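Local atomic coordinates of transcriptional regulator (LacI family) (PDB entry 3G85), a protein that probably acts as a LacI-family transcription factor, binding DNA at regulatory sites, with a periplasmic-binding-protein-like regulatory core that makes up the crystallised fragment. Residues L59-G62 against E66-F69; I95-L100 against E246-T251; L120-K125 against K147-T152; K181-K186 against N208-S213. All coordinates share one frame; numbering follows the deposited sequence.

Contact 1 (L59-G62 against E66-F69); sequences LEKG and ENSF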
# COMPACT_ATOMS: atom_id res chain seq x y z
N LEU A 59 -18.78 -4.53 14.25
CA LEU A 59 -19.03 -4.57 15.70
C LEU A 59 -18.60 -3.32 16.44
O LEU A 59 -18.83 -3.20 17.65
CB LEU A 59 -18.29 -5.77 16.32
CG LEU A 59 -18.60 -7.15 15.72
CD1 LEU A 59 -17.69 -8.22 16.32
CD2 LEU A 59 -20.06 -7.50 15.95
N GLU A 60 -17.92 -2.40 15.74
CA GLU A 60 -17.34 -1.23 16.37
C GLU A 60 -18.41 -0.21 16.72
O GLU A 60 -19.15 0.24 15.84
CB GLU A 60 -16.29 -0.60 15.47
CG GLU A 60 -14.98 -1.42 15.39
CD GLU A 60 -14.24 -1.44 16.73
OE1 GLU A 60 -14.28 -0.42 17.45
OE2 GLU A 60 -13.64 -2.48 17.07
N LYS A 61 -18.45 0.18 17.98
CA LYS A 61 -19.45 1.12 18.47
C LYS A 61 -19.26 2.57 18.01
O LYS A 61 -20.23 3.30 17.86
CB LYS A 61 -19.60 0.99 19.99
CG LYS A 61 -20.58 -0.18 20.34
CD LYS A 61 -20.86 -0.27 21.83
CE LYS A 61 -21.93 -1.33 22.15
NZ LYS A 61 -21.38 -2.71 21.91
N GLY A 62 -18.02 2.95 17.73
CA GLY A 62 -17.70 4.29 17.21
C GLY A 62 -18.25 4.61 15.81
O GLY A 62 -18.13 5.75 15.36
N GLU A 66 -25.38 5.10 18.03
CA GLU A 66 -25.42 5.56 19.42
C GLU A 66 -24.13 6.15 19.97
O GLU A 66 -24.18 7.06 20.80
CB GLU A 66 -25.91 4.42 20.34
CG GLU A 66 -27.35 3.96 20.07
CD GLU A 66 -28.40 5.06 20.32
OE1 GLU A 66 -28.35 5.71 21.39
OE2 GLU A 66 -29.28 5.26 19.44
N ASN A 67 -22.98 5.63 19.54
CA ASN A 67 -21.71 6.02 20.15
C ASN A 67 -20.71 6.63 19.16
O ASN A 67 -19.49 6.58 19.40
CB ASN A 67 -21.05 4.80 20.83
CG ASN A 67 -22.02 4.03 21.71
OD1 ASN A 67 -22.48 4.54 22.73
ND2 ASN A 67 -22.34 2.79 21.31
N SER A 68 -21.21 7.23 18.07
CA SER A 68 -20.37 7.49 16.89
C SER A 68 -19.36 8.62 17.08
O SER A 68 -19.63 9.62 17.75
CB SER A 68 -21.21 7.74 15.63
OG SER A 68 -21.55 9.11 15.50
N PHE A 69 -18.19 8.43 16.48
CA PHE A 69 -17.24 9.50 16.29
C PHE A 69 -17.84 10.53 15.33
O PHE A 69 -18.90 10.30 14.78
CB PHE A 69 -15.96 8.92 15.71
CG PHE A 69 -15.15 8.16 16.71
CD1 PHE A 69 -14.42 8.84 17.68
CD2 PHE A 69 -15.12 6.77 16.70
CE1 PHE A 69 -13.64 8.15 18.61
CE2 PHE A 69 -14.34 6.06 17.64
CZ PHE A 69 -13.61 6.75 18.59
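With CG of Asn67 turned beside its own backbone N (chi1 -48°), the carboxamide swings alongside Lys61, and the two side chains run in the same direction. ND2 of Asn67 lies 3.4 Å from CD of Lys61 and packs against the aliphatic part of that chain, while CB of Asn67 rests 3.4 Å from the Lys61 carbonyl O. This flank is van der Waals packing at the protein surface. The polar link lies beside this flank: Phe69 N donates to Gly62 O over 2.9 Å with an N-H...O angle of 161°, and the donor is tilted from the carbonyl plane. The same oxygen takes a second, weaker approach from the CA-H of Ser68, with CA 3.2 Å away. Gly62 O lies oblique to the Phe69 ring, whose CD2 comes within 3.6 Å of Gly62 CA; the glycine has no side chain to stand in the way. Phe69 also packs on Ala15 and Val48 of the neighbouring strands. Between the two segments, Ser64 OG is hydrogen-bonded to Lys61 O and to the backbone N of both Glu66 and Asn67. The whole forms a compact connection leading into strand 71-74 of the parallel sheet in a periplasmic-binding-protein-like subdomain.

Contact 2 (I95-L100 against E246-T251); sequences ILFNRL and EEMAGT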
# COMPACT_ATOMS: atom_id res chain seq x y z
N ILE A 95 -14.58 7.70 5.26
CA ILE A 95 -13.67 7.69 4.12
C ILE A 95 -13.01 6.31 4.01
O ILE A 95 -12.42 5.83 4.98
CB ILE A 95 -12.60 8.74 4.29
CG1 ILE A 95 -13.26 10.09 4.58
CG2 ILE A 95 -11.74 8.88 3.03
CD1 ILE A 95 -12.30 11.13 4.75
N LEU A 96 -13.11 5.68 2.85
CA LEU A 96 -12.41 4.44 2.61
C LEU A 96 -11.04 4.76 2.05
O LEU A 96 -10.91 5.59 1.15
CB LEU A 96 -13.18 3.58 1.60
CG LEU A 96 -14.61 3.25 2.04
CD1 LEU A 96 -15.25 2.29 0.97
CD2 LEU A 96 -14.58 2.61 3.41
N PHE A 97 -10.01 4.09 2.56
CA PHE A 97 -8.66 4.29 2.08
C PHE A 97 -8.34 3.22 1.05
O PHE A 97 -8.38 2.00 1.35
CB PHE A 97 -7.70 4.24 3.28
CG PHE A 97 -6.34 4.80 2.99
CD1 PHE A 97 -6.04 6.11 3.31
CD2 PHE A 97 -5.35 3.99 2.43
CE1 PHE A 97 -4.77 6.64 3.08
CE2 PHE A 97 -4.06 4.52 2.17
CZ PHE A 97 -3.79 5.85 2.50
N ASN A 98 -8.02 3.66 -0.17
CA ASN A 98 -7.71 2.81 -1.31
C ASN A 98 -8.78 1.76 -1.65
O ASN A 98 -8.46 0.58 -1.83
CB ASN A 98 -6.33 2.11 -1.10
CG ASN A 98 -5.59 1.90 -2.41
OD1 ASN A 98 -5.89 2.52 -3.44
ND2 ASN A 98 -4.60 1.02 -2.37
N ARG A 99 -10.03 2.20 -1.72
CA ARG A 99 -11.12 1.38 -2.22
C ARG A 99 -12.00 2.30 -2.95
O ARG A 99 -12.57 3.20 -2.32
CB ARG A 99 -12.01 0.89 -1.09
CG ARG A 99 -11.42 -0.03 -0.23
CD ARG A 99 -11.49 -1.45 -0.79
NE ARG A 99 -10.96 -2.27 0.29
CZ ARG A 99 -9.70 -2.22 0.72
NH1 ARG A 99 -8.81 -1.43 0.12
NH2 ARG A 99 -9.33 -2.98 1.74
N LEU A 100 -12.20 2.07 -4.24
CA LEU A 100 -13.23 2.81 -4.92
C LEU A 100 -14.64 2.39 -4.45
O LEU A 100 -14.89 1.24 -4.10
CB LEU A 100 -13.05 2.80 -6.44
CG LEU A 100 -13.88 3.87 -7.20
CD1 LEU A 100 -13.81 5.29 -6.57
CD2 LEU A 100 -13.56 3.89 -8.71
N GLU A 246 1.45 9.37 3.61
CA GLU A 246 1.37 10.61 4.40
C GLU A 246 0.41 11.64 3.79
O GLU A 246 -0.49 12.11 4.49
CB GLU A 246 2.75 11.24 4.69
CG GLU A 246 3.67 10.29 5.47
CD GLU A 246 4.45 9.33 4.60
OE1 GLU A 246 4.20 9.24 3.38
OE2 GLU A 246 5.32 8.64 5.15
N GLU A 247 0.58 11.93 2.49
CA GLU A 247 -0.27 12.90 1.80
C GLU A 247 -1.71 12.42 1.71
O GLU A 247 -2.65 13.22 1.87
CB GLU A 247 0.26 13.16 0.39
CG GLU A 247 1.55 13.93 0.37
CD GLU A 247 1.45 15.32 1.02
OE1 GLU A 247 0.36 15.93 1.08
OE2 GLU A 247 2.50 15.80 1.51
N MSE A 248 -1.88 11.11 1.47
CA MSE A 248 -3.25 10.54 1.44
C MSE A 248 -3.99 10.68 2.76
O MSE A 248 -5.19 11.02 2.79
CB MSE A 248 -3.20 9.07 1.01
CG MSE A 248 -2.75 8.93 -0.45
SE MSE A 248 -2.35 7.05 -0.90
CE MSE A 248 -4.19 6.31 -0.98
N ALA A 249 -3.29 10.39 3.86
CA ALA A 249 -3.87 10.52 5.19
C ALA A 249 -4.29 11.98 5.48
O ALA A 249 -5.38 12.22 6.01
CB ALA A 249 -2.90 9.99 6.25
N GLY A 250 -3.44 12.93 5.10
CA GLY A 250 -3.77 14.35 5.24
C GLY A 250 -5.02 14.67 4.43
O GLY A 250 -5.92 15.39 4.90
N THR A 251 -5.09 14.15 3.21
CA THR A 251 -6.26 14.42 2.34
C THR A 251 -7.57 13.85 2.91
O THR A 251 -8.66 14.43 2.73
CB THR A 251 -6.03 13.93 0.90
OG1 THR A 251 -4.93 14.64 0.35
CG2 THR A 251 -7.25 14.20 0.03
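Phe97, at the end of strand 94-97, meets Met248 of helix 245-260, a selenomethionine in this crystal, and the two side chains cross at about a right angle. The tight part of the contact is the far end of the Phe97 ring. The Met248 methyl CE sits over one face, 4.0 Å from the ring centroid and 30° off the normal, a CH-pi contact whose shortest approach is 3.5 Å between CE and CZ of Phe97. SE stands farther off, 4.9 Å from the same centroid and oblique to the ring, in a Met-aromatic contact. A bend at the last torsion of Met248 (chi3 74°) folds the methyl back over the ring, while CB of Met248 touches CE1 of Phe97 at 3.6 Å. At the ring edge, near its plane, the backbone N of Ala249 lies 4.1 Å from CE1 of Phe97. Phe30 meets the Phe97 ring as well, a glycerol, probably from the crystallisation liquor, lies about 4 Å from the Phe97 side chain, and Val107 and Phe272 pack on Met248.

The other side is looser and more polar. Beyond the strand, the partly exposed Asn98 and Arg99 turn to other partners: OD1 of Asn98 accepts from Asn111 ND2 and Val109 N, and Arg99 NH1 bonds to Asn98 O at 2.8 Å from above the carbonyl plane. Strand and helix are thus held to each other here by dispersion and weak ring contacts alone, an apolar join beside a polar strand end.

Contact 3 (L120-K125 against K147-T152); sequences LLFAKK and KGFIET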
# COMPACT_ATOMS: atom_id res chain seq x y z
N LEU A 120 7.55 -0.87 -16.70
CA LEU A 120 8.14 0.01 -17.71
C LEU A 120 9.58 0.40 -17.40
O LEU A 120 10.36 0.66 -18.32
CB LEU A 120 7.25 1.24 -17.97
CG LEU A 120 5.88 0.90 -18.60
CD1 LEU A 120 4.94 2.11 -18.67
CD2 LEU A 120 6.00 0.21 -19.98
N LEU A 121 9.96 0.43 -16.12
CA LEU A 121 11.36 0.70 -15.78
C LEU A 121 12.22 -0.46 -16.30
O LEU A 121 13.31 -0.24 -16.87
CB LEU A 121 11.53 0.86 -14.25
CG LEU A 121 12.94 1.21 -13.72
CD1 LEU A 121 12.92 1.85 -12.38
CD2 LEU A 121 13.86 0.00 -13.66
N PHE A 122 11.75 -1.69 -16.09
CA PHE A 122 12.45 -2.87 -16.61
C PHE A 122 12.44 -2.89 -18.15
O PHE A 122 13.46 -3.22 -18.78
CB PHE A 122 11.80 -4.16 -16.08
CG PHE A 122 12.01 -4.38 -14.57
CD1 PHE A 122 13.20 -4.00 -13.96
CD2 PHE A 122 11.01 -4.97 -13.79
CE1 PHE A 122 13.40 -4.20 -12.57
CE2 PHE A 122 11.22 -5.21 -12.42
CZ PHE A 122 12.43 -4.82 -11.83
N ALA A 123 11.28 -2.56 -18.74
CA ALA A 123 11.12 -2.52 -20.22
C ALA A 123 12.08 -1.54 -20.85
O ALA A 123 12.67 -1.82 -21.90
CB ALA A 123 9.72 -2.16 -20.59
N LYS A 124 12.23 -0.39 -20.19
CA LYS A 124 13.09 0.69 -20.62
C LYS A 124 14.53 0.29 -20.57
O LYS A 124 15.33 0.83 -21.32
CB LYS A 124 12.89 1.88 -19.69
CG LYS A 124 13.21 3.22 -20.26
CD LYS A 124 12.35 4.27 -19.54
CE LYS A 124 10.86 4.05 -19.88
NZ LYS A 124 9.92 4.80 -18.97
N LYS A 125 14.88 -0.64 -19.67
CA LYS A 125 16.24 -1.19 -19.56
C LYS A 125 16.44 -2.47 -20.40
O LYS A 125 17.52 -3.06 -20.38
CB LYS A 125 16.60 -1.47 -18.09
CG LYS A 125 16.47 -0.22 -17.25
CD LYS A 125 17.11 -0.34 -15.90
CE LYS A 125 16.98 0.99 -15.14
NZ LYS A 125 18.06 1.11 -14.12
N LYS A 147 -1.26 -7.08 -11.10
CA LYS A 147 -1.81 -7.16 -12.46
C LYS A 147 -1.17 -6.10 -13.33
O LYS A 147 -0.78 -6.39 -14.47
CB LYS A 147 -3.33 -6.98 -12.46
CG LYS A 147 -4.12 -8.06 -11.70
CD LYS A 147 -5.63 -7.86 -11.93
CE LYS A 147 -6.43 -9.04 -11.42
NZ LYS A 147 -7.67 -8.47 -10.80
N GLY A 148 -1.02 -4.89 -12.79
CA GLY A 148 -0.34 -3.81 -13.52
C GLY A 148 1.08 -4.21 -13.94
O GLY A 148 1.49 -3.94 -15.08
N PHE A 149 1.82 -4.83 -13.03
CA PHE A 149 3.18 -5.28 -13.33
C PHE A 149 3.18 -6.42 -14.38
O PHE A 149 3.88 -6.34 -15.38
CB PHE A 149 3.93 -5.75 -12.07
CG PHE A 149 5.35 -6.17 -12.34
CD1 PHE A 149 6.32 -5.20 -12.58
CD2 PHE A 149 5.72 -7.53 -12.40
CE1 PHE A 149 7.64 -5.55 -12.84
CE2 PHE A 149 7.05 -7.91 -12.70
CZ PHE A 149 8.01 -6.93 -12.93
N ILE A 150 2.41 -7.46 -14.10
CA ILE A 150 2.38 -8.69 -14.90
C ILE A 150 1.90 -8.42 -16.34
O ILE A 150 2.57 -8.80 -17.30
CB ILE A 150 1.50 -9.77 -14.20
CG1 ILE A 150 2.10 -10.18 -12.84
CG2 ILE A 150 1.30 -11.01 -15.08
CD1 ILE A 150 3.56 -10.44 -12.91
N GLU A 151 0.74 -7.77 -16.46
CA GLU A 151 0.17 -7.41 -17.76
C GLU A 151 1.08 -6.48 -18.57
O GLU A 151 1.18 -6.62 -19.79
CB GLU A 151 -1.22 -6.80 -17.61
CG GLU A 151 -2.28 -7.83 -17.11
CD GLU A 151 -3.68 -7.27 -16.87
OE1 GLU A 151 -4.02 -6.15 -17.34
OE2 GLU A 151 -4.47 -7.99 -16.20
N THR A 152 1.72 -5.53 -17.89
CA THR A 152 2.62 -4.62 -18.55
C THR A 152 3.86 -5.35 -19.02
O THR A 152 4.43 -5.03 -20.08
CB THR A 152 2.95 -3.38 -17.67
OG1 THR A 152 1.72 -2.73 -17.29
CG2 THR A 152 3.85 -2.40 -18.40
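Helices 111-124 and 140-155 pack side by side on the mixed sheet of one subdomain, and this contact joins the last turn of the first to the middle of the second. Its centre is a pair of aromatic rings. Phe122 and Phe149 meet rim to rim, with planes at 83° and centroids 5.9 Å apart; CD2 of Phe122 comes within 3.5 Å of CE1 of Phe149. Neither ring lies over the face of the other, so despite the steep angle this is not a T-shaped stack. Phe149 reaches its partner because CG is anti to the backbone N (chi1 -178°), which carries the ring across toward the other helix. Its ring also stacks with Phe193 of the sheet, while Phe122 packs on Val221.

Beside the ring pair, the methyl CG2 of Thr152 touches CD2 of Leu120 at 3.7 Å, where the two side chains cross at about a right angle. The threonine divides its two branches: CG2 faces the neighbouring helix, and OG1 turns back toward Gly148 O of its own helix, at a separation so short (2.5 Å between OG1 and O) that its detail is doubtful. The segments meet through carbon atoms, in apolar helix-helix packing against the sheet, as in the alpha/beta subdomains of the periplasmic-binding-protein fold.

Contact 4 (K181-K186 against N208-S213); sequences KLMKLK and NKRQIS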
# COMPACT_ATOMS: atom_id res chain seq x y z
N LYS A 181 14.77 -19.17 -1.57
CA LYS A 181 14.09 -19.99 -2.60
C LYS A 181 14.43 -19.50 -3.99
O LYS A 181 14.77 -20.30 -4.87
CB LYS A 181 12.58 -19.94 -2.42
CG LYS A 181 12.13 -20.38 -1.09
CD LYS A 181 10.62 -20.27 -0.97
CE LYS A 181 10.24 -20.50 0.49
NZ LYS A 181 8.81 -20.26 0.79
N LEU A 182 14.33 -18.18 -4.21
CA LEU A 182 14.73 -17.57 -5.48
C LEU A 182 16.09 -18.09 -5.89
O LEU A 182 16.30 -18.42 -7.05
CB LEU A 182 14.79 -16.03 -5.40
CG LEU A 182 15.11 -15.22 -6.66
CD1 LEU A 182 14.02 -15.43 -7.75
CD2 LEU A 182 15.29 -13.71 -6.37
N MSE A 183 17.00 -18.17 -4.92
CA MSE A 183 18.38 -18.60 -5.18
C MSE A 183 18.49 -20.08 -5.58
O MSE A 183 19.48 -20.49 -6.18
CB MSE A 183 19.29 -18.32 -3.98
CG MSE A 183 19.48 -16.84 -3.65
SE MSE A 183 20.48 -15.90 -5.02
CE MSE A 183 19.07 -15.29 -6.23
N LYS A 184 17.48 -20.87 -5.24
CA LYS A 184 17.45 -22.29 -5.62
C LYS A 184 17.01 -22.54 -7.05
O LYS A 184 17.22 -23.65 -7.57
CB LYS A 184 16.58 -23.09 -4.67
CG LYS A 184 17.31 -23.42 -3.43
CD LYS A 184 16.42 -24.01 -2.41
CE LYS A 184 17.21 -24.09 -1.10
NZ LYS A 184 16.46 -24.86 -0.13
N LEU A 185 16.40 -21.53 -7.68
CA LEU A 185 15.94 -21.65 -9.06
C LEU A 185 17.13 -21.93 -9.98
O LEU A 185 18.23 -21.39 -9.80
CB LEU A 185 15.12 -20.41 -9.49
CG LEU A 185 13.71 -20.19 -8.92
CD1 LEU A 185 13.24 -18.76 -9.08
CD2 LEU A 185 12.67 -21.10 -9.55
N LYS A 186 16.91 -22.84 -10.94
CA LYS A 186 17.94 -23.16 -11.92
C LYS A 186 18.34 -21.93 -12.71
O LYS A 186 19.52 -21.68 -12.93
CB LYS A 186 17.49 -24.27 -12.87
CG LYS A 186 18.00 -25.65 -12.48
CD LYS A 186 17.04 -26.38 -11.55
CE LYS A 186 17.75 -27.54 -10.88
NZ LYS A 186 18.70 -27.07 -9.81
N ASN A 208 23.26 -9.63 -0.71
CA ASN A 208 24.52 -9.09 -0.20
C ASN A 208 25.44 -10.19 0.40
O ASN A 208 26.64 -10.22 0.09
CB ASN A 208 24.27 -7.99 0.83
CG ASN A 208 23.82 -6.68 0.18
OD1 ASN A 208 23.90 -6.53 -1.04
ND2 ASN A 208 23.37 -5.73 1.00
N LYS A 209 24.88 -11.05 1.24
CA LYS A 209 25.61 -12.18 1.84
C LYS A 209 26.20 -13.09 0.76
O LYS A 209 27.32 -13.56 0.87
CB LYS A 209 24.70 -13.01 2.76
CG LYS A 209 24.55 -12.51 4.19
CD LYS A 209 23.86 -13.53 5.12
CE LYS A 209 24.83 -14.65 5.56
NZ LYS A 209 24.45 -15.37 6.83
N ARG A 210 25.43 -13.33 -0.30
CA ARG A 210 25.83 -14.22 -1.37
C ARG A 210 26.60 -13.51 -2.48
O ARG A 210 26.98 -14.14 -3.48
CB ARG A 210 24.62 -15.00 -1.88
CG ARG A 210 24.09 -15.92 -0.80
CD ARG A 210 23.03 -16.87 -1.23
NE ARG A 210 22.42 -17.50 -0.05
CZ ARG A 210 21.53 -18.49 -0.10
NH1 ARG A 210 21.16 -18.99 -1.27
NH2 ARG A 210 21.02 -18.99 1.01
N GLN A 211 26.86 -12.21 -2.29
CA GLN A 211 27.66 -11.38 -3.20
C GLN A 211 27.09 -11.31 -4.62
O GLN A 211 27.83 -11.26 -5.62
CB GLN A 211 29.14 -11.83 -3.20
CG GLN A 211 29.62 -12.31 -1.83
CD GLN A 211 31.12 -12.55 -1.77
OE1 GLN A 211 31.91 -11.67 -2.09
NE2 GLN A 211 31.50 -13.75 -1.35
N ILE A 212 25.77 -11.28 -4.72
CA ILE A 212 25.12 -11.08 -5.99
C ILE A 212 25.00 -9.58 -6.17
O ILE A 212 24.57 -8.87 -5.26
CB ILE A 212 23.78 -11.82 -6.04
CG1 ILE A 212 24.05 -13.32 -5.97
CG2 ILE A 212 23.01 -11.49 -7.31
CD1 ILE A 212 23.14 -14.02 -5.04
N SER A 213 25.42 -9.09 -7.33
CA SER A 213 25.50 -7.65 -7.58
C SER A 213 24.16 -7.00 -7.92
O SER A 213 23.43 -7.45 -8.80
CB SER A 213 26.50 -7.37 -8.70
OG SER A 213 27.78 -7.81 -8.30
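Met183, modelled as selenomethionine, and Ile212 reach toward each other tip to tip: SE lies 3.3 Å from CD1 of Ile212. A second touch is made nearer the backbone, where NH1 of Arg210 comes within 3.4 Å of CB of Met183 and 3.6 Å of CG. The guanidinium lies obliquely to CB, and the Met183 and Arg210 side chains slide past each other in opposite directions. The bend of Met183 at chi2 (-67°) sets SE against Ile212 CD1, and a further bend at chi3 (89°) turns CE past that point, whereas Arg210 is extended from CG to NE and so carries its charged group as far as the methionine CB.

Around this first shell, Leu207 of helix 197-209 touches both Met183 and Ile212, Ile218 packs on Met183, and Asp217 lies against Ile212. The backbones place these groups. On one side, a type I beta turn from Leu182 to Leu185 presents Met183; Lys184 N bonds to Lys181 O at 2.8 Å. On the other, a Schellman motif ends helix 197-209: Gln211 has positive phi (59°), and Arg210 and Ile212, the residues before and after it, both point toward Met183. Beyond, Ser213 N bonds to Asp217 OD2.

The link between the two segments is dispersive, without polar bonds across it: a small apolar touch flanked by the exposed Arg210, whose charged group rests against carbon and probably stays largely hydrated.

Overall arrangement
Contacts 1 and 2 belong to the subdomain built on the parallel sheet, contacts 3 and 4 to the one built on the mixed sheet. Contact 1 closes first along the chain, in the loop before strand 71-74. Contact 2 then joins strand 94-97 to helix 245-260, far apart in sequence, and encloses contacts 3 and 4, which follow each other in series. The chain thus leaves the first subdomain, builds most of the second and returns, as expected of this two-lobed fold. Centres of contacts 1 and 2 are 21 Å apart, those of contacts 3 and 4 22 Å, while contacts 1 and 4 lie 50 Å apart, on opposite sides of the molecule's centre.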